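Local atomic coordinates of transcriptional regulator (Actinomyces oris, PDB entry 5V8C), a protein that probably acts as a LytR-Cps2A-Psr family phosphotransferase that mediates glycosylation of a protein anchored in the bacterial cell wall. Residues Ala118-Ala121 with Thr122-Ser126; Glu170-Asp174 with Gly175-Thr179; Ala186-Arg189 with Ser190-Thr193. All coordinates share one frame; numbering follows the deposited sequence.

How the contacts relate
All three contacts are local, and they follow one another along the chain within its LytR-Cps2A-Psr region. Contact 1 spans most of helix 117-126, contact 2 is the hairpin 170-179, and contact 3 lies on helix 182-208, which follows that hairpin in sequence. Contacts 2 and 3 have centres about 18 Å apart and nearest atoms about 6 Å apart; contacts 1 and 3 come within about 7 Å at their nearest atoms, whereas contacts 1 and 2 keep about 18 Å between theirs. Contact 3 is near a bound phosphate, about 5 Å from the R189 side chain, and contact 1 brings F120 close to a bound polyether.

Contact 1 of 3, residues Ala118-Ala121 with Thr122-Ser126; sequences AQFA and TIIDS
F120 and I124 stand one turn apart on the alpha-helix 117-126, and their side chains form the close-packed side of this i to i+4 contact. The CD1 methyl of I124 lies over one face of the F120 ring, 3.7 Å from the ring centroid and 26° off its normal, in a CH-pi contact. It is shifted toward the rim, so that CE1, CZ and CE2 of the ring are the atoms it meets. F120 holds CG opposite its backbone N (chi1 -172°), which lets the ring lean along the helix toward the next turn, while the isoleucine reaches it through CG1. L161 and A160 of helix 157-165 pack on F120 and I124 respectively, placing this apolar face against a second helix. A bound polyether (PE4), probably from the crystallisation liquor, also lies about 4 Å from the side chain of F120.

The other flank, with A118 and D125 exposed, is polar and looser. Here side-chain hydroxyls turn back on the helix backbone. A118 O accepts two bonds, from T122 N at 3.0 Å and from T122 OG1 at 2.8 Å, the two donors reaching it from opposite faces of the carbonyl plane. D125 N keeps the ordinary helical bond to A121 O at 3.0 Å, but its carboxylate reaches to the neighbouring helix: OD1 accepts from G157 N, tying this end of the helix to the start of helix 157-165. At the opposite end, D116 OD1 takes the hydrogen bond of Q119 N. T122 O accepts the helical bond of S126 N and also the hydroxyl of S126, which comes from above the carbonyl plane, with 2.9 Å between S126 OG and T122 O.

Contact 2 of 3, residues Glu170-Asp174 with Gly175-Thr179; sequences EILRD and GRWVT
L172 lays its CD2 methyl over the six-membered ring of W177, 3.7 Å from the centroid and 15° off the ring normal, a CH-pi contact close to the ring centre. The two residues form a non-hydrogen-bonded pair of a beta hairpin and share one face of it. The other methyl, L172 CD1, reaches the turn and meets G175 CA at 3.6 Å. The E170 side chain crosses that of W177 at about a right angle, with E170 OE1 3.6 Å from W177 CB; OE1 also makes a long, weak ion pair with R139.

Hydrogen-bonded pairs flank this one on either side. I171 and V178 exchange two backbone bonds, as do R173 and R176, whose pair closes a type I' turn. D174 and G175 at its tip both have positive phi, as this turn requires. Around the tip, D174 and R176 run side by side in the same direction. D174 sets CG anti to its N (chi1 -163°), beside the carbonyl carbon, which brings OD2 to the arginine. D174 OD2 forms a salt bridge with R176 NH2 at 2.9 Å, though the hydrogen bond within it is weak, and the carboxylate and guanidinium planes are 52° apart. The backbone oxygen of D174 lies over the centre of one guanidinium face.

R173 points its guanidinium elsewhere, to a salt bridge with E136, and R139 of strand 138-140 makes a cation-pi contact with W177. Strand 170-173 pairs with strand 138-140, while strand 176-178 is one edge of this four-stranded antiparallel sheet and leads on into helix 182-208.

Contact 3 of 3, residues Ala186-Arg189 with Ser190-Thr193; sequences AQRR and SQST
S190 and Q187 meet within the alpha-helix 182-208, where hydroxyl side chains bond to backbone carbonyls of the preceding turn. S190 OG donates to Q187 O at 2.9 Å, and Q191 N gives the same oxygen its ordinary i to i+4 bond at 3.1 Å; both donors come from one face of the carbonyl plane. The serine can do this because OG sits between its own N and carbonyl carbon (chi1 62°), swung back toward the residue three positions earlier. An alanine here has no hydroxyl to offer Q187 O, which would probably be left with the Q191 amide as its remaining donor in this turn.

S192 repeats the pattern two residues on. Its OG donates to R189 O at 2.7 Å, and T193 N reaches the same oxygen at 2.8 Å, again from one face, so this carbonyl too is gripped by two donors. On the exposed flank the contact is looser: R188 and Q191 lie side by side, pointing the same way, with R188 CD 3.8 Å from Q191 OE1 and the guanidinium and amide planes 34° apart.

The next shell ties this turn to its neighbours. Buried T193 receives a hydrogen bond at OG1 from N69 ND2, which links the helix to strand 65-70 of the mixed sheet. L163 O of helix 157-165 is a weak, competing partner of S192 OG. The side chain of R189 touches R167 and lies about 5 Å from a bound phosphate. That ion probably comes from the crystallisation liquor, but its place near R189 would be consistent with an anion-binding site. R189 NE donates to the backbone oxygen of G185, one turn earlier.

Contact 1 of 3, residues Ala118-Ala121 with Thr122-Ser126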
loop_
_atom_site.group_PDB
_atom_site.type_symbol
_atom_site.label_atom_id
_atom_site.label_comp_id
_atom_site.label_asym_id
_atom_site.label_seq_id
_atom_site.Cartn_x
_atom_site.Cartn_y
_atom_site.Cartn_z
ATOM N N ALA A 118 6.281 -13.271 -1.961
ATOM C CA ALA A 118 7.155 -13.715 -3.040
ATOM C C ALA A 118 6.950 -12.847 -4.306
ATOM O O ALA A 118 7.923 -12.520 -4.990
ATOM C CB ALA A 118 6.885 -15.174 -3.350
ATOM N N GLN A 119 5.694 -12.435 -4.575
ATOM C CA GLN A 119 5.351 -11.572 -5.705
ATOM C C GLN A 119 6.017 -10.204 -5.538
ATOM O O GLN A 119 6.701 -9.752 -6.452
ATOM C CB GLN A 119 3.828 -11.434 -5.846
ATOM C CG GLN A 119 3.143 -12.633 -6.493
ATOM C CD GLN A 119 1.639 -12.492 -6.562
ATOM O OE1 GLN A 119 1.014 -11.751 -5.802
ATOM N NE2 GLN A 119 1.016 -13.230 -7.462
ATOM N N PHE A 120 5.916 -9.610 -4.337
ATOM C CA PHE A 120 6.554 -8.332 -4.005
ATOM C C PHE A 120 8.069 -8.390 -4.184
ATOM O O PHE A 120 8.629 -7.532 -4.863
ATOM C CB PHE A 120 6.198 -7.896 -2.572
ATOM C CG PHE A 120 6.650 -6.507 -2.192
ATOM C CD1 PHE A 120 6.207 -5.395 -2.899
ATOM C CD2 PHE A 120 7.500 -6.307 -1.114
ATOM C CE1 PHE A 120 6.603 -4.107 -2.529
ATOM C CE2 PHE A 120 7.882 -5.021 -0.734
ATOM C CZ PHE A 120 7.418 -3.928 -1.434
ATOM N N ALA A 121 8.727 -9.418 -3.618
ATOM C CA ALA A 121 10.184 -9.582 -3.736
ATOM C C ALA A 121 10.662 -9.783 -5.186
ATOM O O ALA A 121 11.710 -9.247 -5.554
ATOM C CB ALA A 121 10.665 -10.720 -2.845
ATOM N N THR A 122 9.873 -10.523 -6.011
ATOM C CA THR A 122 10.156 -10.762 -7.436
ATOM C C THR A 122 10.079 -9.433 -8.212
ATOM O O THR A 122 10.994 -9.106 -8.969
ATOM C CB THR A 122 9.198 -11.828 -8.004
ATOM O OG1 THR A 122 9.425 -13.072 -7.345
ATOM C CG2 THR A 122 9.354 -12.024 -9.496
ATOM N N ILE A 123 8.998 -8.662 -7.982
ATOM C CA ILE A 123 8.749 -7.364 -8.608
ATOM C C ILE A 123 9.886 -6.381 -8.291
ATOM O O ILE A 123 10.392 -5.717 -9.195
ATOM C CB ILE A 123 7.360 -6.812 -8.182
ATOM C CG1 ILE A 123 6.212 -7.593 -8.855
ATOM C CG2 ILE A 123 7.247 -5.305 -8.451
ATOM C CD1 ILE A 123 4.794 -7.217 -8.336
ATOM N N ILE A 124 10.308 -6.322 -7.029
ATOM C CA ILE A 124 11.362 -5.409 -6.604
ATOM C C ILE A 124 12.697 -5.804 -7.193
ATOM O O ILE A 124 13.454 -4.931 -7.612
ATOM C CB ILE A 124 11.370 -5.263 -5.063
ATOM C CG1 ILE A 124 10.121 -4.478 -4.626
ATOM C CG2 ILE A 124 12.677 -4.609 -4.535
ATOM C CD1 ILE A 124 10.187 -3.941 -3.283
ATOM N N ASP A 125 12.972 -7.113 -7.274
ATOM C CA ASP A 125 14.220 -7.584 -7.865
ATOM C C ASP A 125 14.228 -7.436 -9.388
ATOM O O ASP A 125 15.299 -7.272 -9.970
ATOM C CB ASP A 125 14.559 -9.003 -7.400
ATOM C CG ASP A 125 15.270 -9.013 -6.052
ATOM O OD1 ASP A 125 15.815 -7.952 -5.654
ATOM O OD2 ASP A 125 15.279 -10.076 -5.395
ATOM N N SER A 126 13.033 -7.384 -10.014
ATOM C CA SER A 126 12.878 -7.107 -11.439
ATOM C C SER A 126 13.138 -5.621 -11.740
ATOM O O SER A 126 13.429 -5.265 -12.883
ATOM C CB SER A 126 11.478 -7.490 -11.899
ATOM O OG SER A 126 11.343 -8.899 -11.888
#

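Contact 2 of 3, residues Glu170-Asp174 with Gly175-Thr179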
loop_
_atom_site.group_PDB
_atom_site.type_symbol
_atom_site.label_atom_id
_atom_site.label_comp_id
_atom_site.label_asym_id
_atom_site.label_seq_id
_atom_site.Cartn_x
_atom_site.Cartn_y
_atom_site.Cartn_z
ATOM N N GLU A 170 14.432 -3.853 16.344
ATOM C CA GLU A 170 15.442 -3.613 17.372
ATOM C C GLU A 170 16.357 -2.507 16.882
ATOM O O GLU A 170 16.698 -2.452 15.696
ATOM C CB GLU A 170 16.267 -4.867 17.661
ATOM C CG GLU A 170 15.616 -5.862 18.601
ATOM C CD GLU A 170 16.265 -7.230 18.545
ATOM O OE1 GLU A 170 17.440 -7.349 18.962
ATOM O OE2 GLU A 170 15.617 -8.174 18.036
ATOM N N ILE A 171 16.745 -1.614 17.789
ATOM C CA ILE A 171 17.596 -0.491 17.435
ATOM C C ILE A 171 18.753 -0.346 18.435
ATOM O O ILE A 171 18.707 -0.939 19.510
ATOM C CB ILE A 171 16.735 0.788 17.229
ATOM C CG1 ILE A 171 17.303 1.650 16.113
ATOM C CG2 ILE A 171 16.476 1.580 18.510
ATOM C CD1 ILE A 171 16.535 1.576 14.902
ATOM N N LEU A 172 19.821 0.365 18.048
ATOM C CA LEU A 172 20.995 0.491 18.899
ATOM C C LEU A 172 20.908 1.730 19.810
ATOM O O LEU A 172 21.026 2.875 19.347
ATOM C CB LEU A 172 22.256 0.506 18.016
ATOM C CG LEU A 172 23.536 -0.155 18.516
ATOM C CD1 LEU A 172 24.248 0.719 19.536
ATOM C CD2 LEU A 172 23.319 -1.606 18.983
ATOM N N ARG A 173 20.622 1.495 21.097
ATOM C CA ARG A 173 20.549 2.564 22.096
ATOM C C ARG A 173 21.428 2.205 23.289
ATOM O O ARG A 173 21.370 1.073 23.778
ATOM C CB ARG A 173 19.099 2.833 22.537
ATOM C CG ARG A 173 18.203 3.436 21.458
ATOM C CD ARG A 173 18.480 4.910 21.195
ATOM N NE ARG A 173 17.449 5.502 20.344
ATOM C CZ ARG A 173 17.480 5.500 19.016
ATOM N NH1 ARG A 173 18.502 4.958 18.373
ATOM N NH2 ARG A 173 16.492 6.052 18.323
ATOM N N ASP A 174 22.299 3.138 23.699
ATOM C CA ASP A 174 23.246 2.942 24.795
ATOM C C ASP A 174 24.061 1.642 24.598
ATOM O O ASP A 174 24.192 0.828 25.517
ATOM C CB ASP A 174 22.505 2.981 26.152
ATOM C CG ASP A 174 23.386 3.202 27.363
ATOM O OD1 ASP A 174 24.067 4.248 27.419
ATOM O OD2 ASP A 174 23.377 2.341 28.264
ATOM N N GLY A 175 24.529 1.432 23.369
ATOM C CA GLY A 175 25.311 0.255 22.987
ATOM C C GLY A 175 24.591 -1.081 23.061
ATOM O O GLY A 175 25.239 -2.125 23.177
ATOM N N ARG A 176 23.251 -1.064 22.996
ATOM C CA ARG A 176 22.435 -2.267 23.145
ATOM C C ARG A 176 21.305 -2.340 22.149
ATOM O O ARG A 176 20.677 -1.332 21.839
ATOM C CB ARG A 176 21.861 -2.358 24.582
ATOM C CG ARG A 176 22.847 -2.861 25.635
ATOM C CD ARG A 176 22.180 -2.993 26.994
ATOM N NE ARG A 176 22.872 -2.220 28.026
ATOM C CZ ARG A 176 22.545 -0.980 28.382
ATOM N NH1 ARG A 176 21.523 -0.362 27.800
ATOM N NH2 ARG A 176 23.237 -0.349 29.321
ATOM N N TRP A 177 20.991 -3.545 21.702
ATOM C CA TRP A 177 19.853 -3.771 20.817
ATOM C C TRP A 177 18.569 -3.705 21.651
ATOM O O TRP A 177 18.362 -4.506 22.571
ATOM C CB TRP A 177 19.996 -5.095 20.060
ATOM C CG TRP A 177 21.082 -5.055 19.025
ATOM C CD1 TRP A 177 22.279 -5.709 19.058
ATOM C CD2 TRP A 177 21.083 -4.275 17.819
ATOM N NE1 TRP A 177 23.010 -5.417 17.928
ATOM C CE2 TRP A 177 22.287 -4.561 17.137
ATOM C CE3 TRP A 177 20.176 -3.365 17.245
ATOM C CZ2 TRP A 177 22.606 -3.973 15.912
ATOM C CZ3 TRP A 177 20.498 -2.779 16.034
ATOM C CH2 TRP A 177 21.693 -3.092 15.375
ATOM N N VAL A 178 17.759 -2.683 21.380
ATOM C CA VAL A 178 16.578 -2.370 22.159
ATOM C C VAL A 178 15.303 -2.302 21.304
ATOM O O VAL A 178 15.300 -1.735 20.209
ATOM C CB VAL A 178 16.859 -1.077 22.975
ATOM C CG1 VAL A 178 15.870 0.042 22.673
ATOM C CG2 VAL A 178 16.936 -1.372 24.464
ATOM N N THR A 179 14.232 -2.918 21.810
ATOM C CA THR A 179 12.912 -2.882 21.192
ATOM C C THR A 179 12.161 -1.641 21.689
ATOM O O THR A 179 12.438 -1.124 22.776
ATOM C CB THR A 179 12.119 -4.165 21.494
ATOM O OG1 THR A 179 12.263 -4.506 22.875
ATOM C CG2 THR A 179 12.529 -5.333 20.607
#

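Contact 3 of 3, residues Ala186-Arg189 with Ser190-Thr193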
loop_
_atom_site.group_PDB
_atom_site.type_symbol
_atom_site.label_atom_id
_atom_site.label_comp_id
_atom_site.label_asym_id
_atom_site.label_seq_id
_atom_site.Cartn_x
_atom_site.Cartn_y
_atom_site.Cartn_z
ATOM N N ALA A 186 4.775 0.553 14.578
ATOM C CA ALA A 186 3.743 0.802 13.567
ATOM C C ALA A 186 4.031 2.107 12.822
ATOM O O ALA A 186 3.781 2.182 11.617
ATOM C CB ALA A 186 2.368 0.853 14.210
ATOM N N GLN A 187 4.595 3.120 13.527
ATOM C CA GLN A 187 4.981 4.401 12.927
ATOM C C GLN A 187 6.166 4.217 11.968
ATOM O O GLN A 187 6.135 4.758 10.862
ATOM C CB GLN A 187 5.300 5.469 13.999
ATOM C CG GLN A 187 4.107 5.937 14.844
ATOM C CD GLN A 187 2.858 6.264 14.056
ATOM O OE1 GLN A 187 2.863 7.097 13.145
ATOM N NE2 GLN A 187 1.747 5.641 14.423
ATOM N N ARG A 188 7.184 3.419 12.370
ATOM C CA ARG A 188 8.339 3.107 11.519
ATOM C C ARG A 188 7.900 2.294 10.293
ATOM O O ARG A 188 8.528 2.404 9.241
ATOM C CB ARG A 188 9.438 2.337 12.284
ATOM C CG ARG A 188 9.968 2.995 13.564
ATOM C CD ARG A 188 10.477 4.415 13.381
ATOM N NE ARG A 188 9.649 5.378 14.109
ATOM C CZ ARG A 188 9.878 5.774 15.359
ATOM N NH1 ARG A 188 10.922 5.303 16.030
ATOM N NH2 ARG A 188 9.068 6.646 15.944
ATOM N N ARG A 189 6.824 1.478 10.437
ATOM C CA ARG A 189 6.256 0.659 9.362
ATOM C C ARG A 189 5.577 1.521 8.304
ATOM O O ARG A 189 5.848 1.344 7.118
ATOM C CB ARG A 189 5.274 -0.383 9.911
ATOM C CG ARG A 189 5.867 -1.780 10.018
ATOM C CD ARG A 189 4.981 -2.707 10.831
ATOM N NE ARG A 189 5.031 -2.390 12.260
ATOM C CZ ARG A 189 4.499 -3.145 13.216
ATOM N NH1 ARG A 189 3.878 -4.277 12.909
ATOM N NH2 ARG A 189 4.589 -2.778 14.488
ATOM N N SER A 190 4.717 2.474 8.728
ATOM C CA SER A 190 4.020 3.379 7.808
ATOM C C SER A 190 5.024 4.268 7.076
ATOM O O SER A 190 4.854 4.543 5.889
ATOM C CB SER A 190 2.997 4.229 8.555
ATOM O OG SER A 190 3.621 5.048 9.530
ATOM N N GLN A 191 6.095 4.665 7.786
ATOM C CA GLN A 191 7.195 5.470 7.270
ATOM C C GLN A 191 8.015 4.636 6.267
ATOM O O GLN A 191 8.288 5.104 5.157
ATOM C CB GLN A 191 8.046 5.975 8.448
ATOM C CG GLN A 191 9.412 6.547 8.102
ATOM C CD GLN A 191 10.266 6.604 9.343
ATOM O OE1 GLN A 191 10.849 5.599 9.778
ATOM N NE2 GLN A 191 10.295 7.762 9.986
ATOM N N SER A 192 8.346 3.382 6.630
ATOM C CA SER A 192 9.092 2.494 5.742
ATOM C C SER A 192 8.281 2.154 4.492
ATOM O O SER A 192 8.823 2.248 3.390
ATOM C CB SER A 192 9.540 1.235 6.473
ATOM O OG SER A 192 8.426 0.458 6.877
ATOM N N THR A 193 6.965 1.860 4.649
ATOM C CA THR A 193 6.059 1.586 3.515
ATOM C C THR A 193 5.949 2.804 2.597
ATOM O O THR A 193 5.924 2.640 1.381
ATOM C CB THR A 193 4.672 1.127 3.982
ATOM O OG1 THR A 193 4.172 2.058 4.938
ATOM C CG2 THR A 193 4.679 -0.266 4.579
#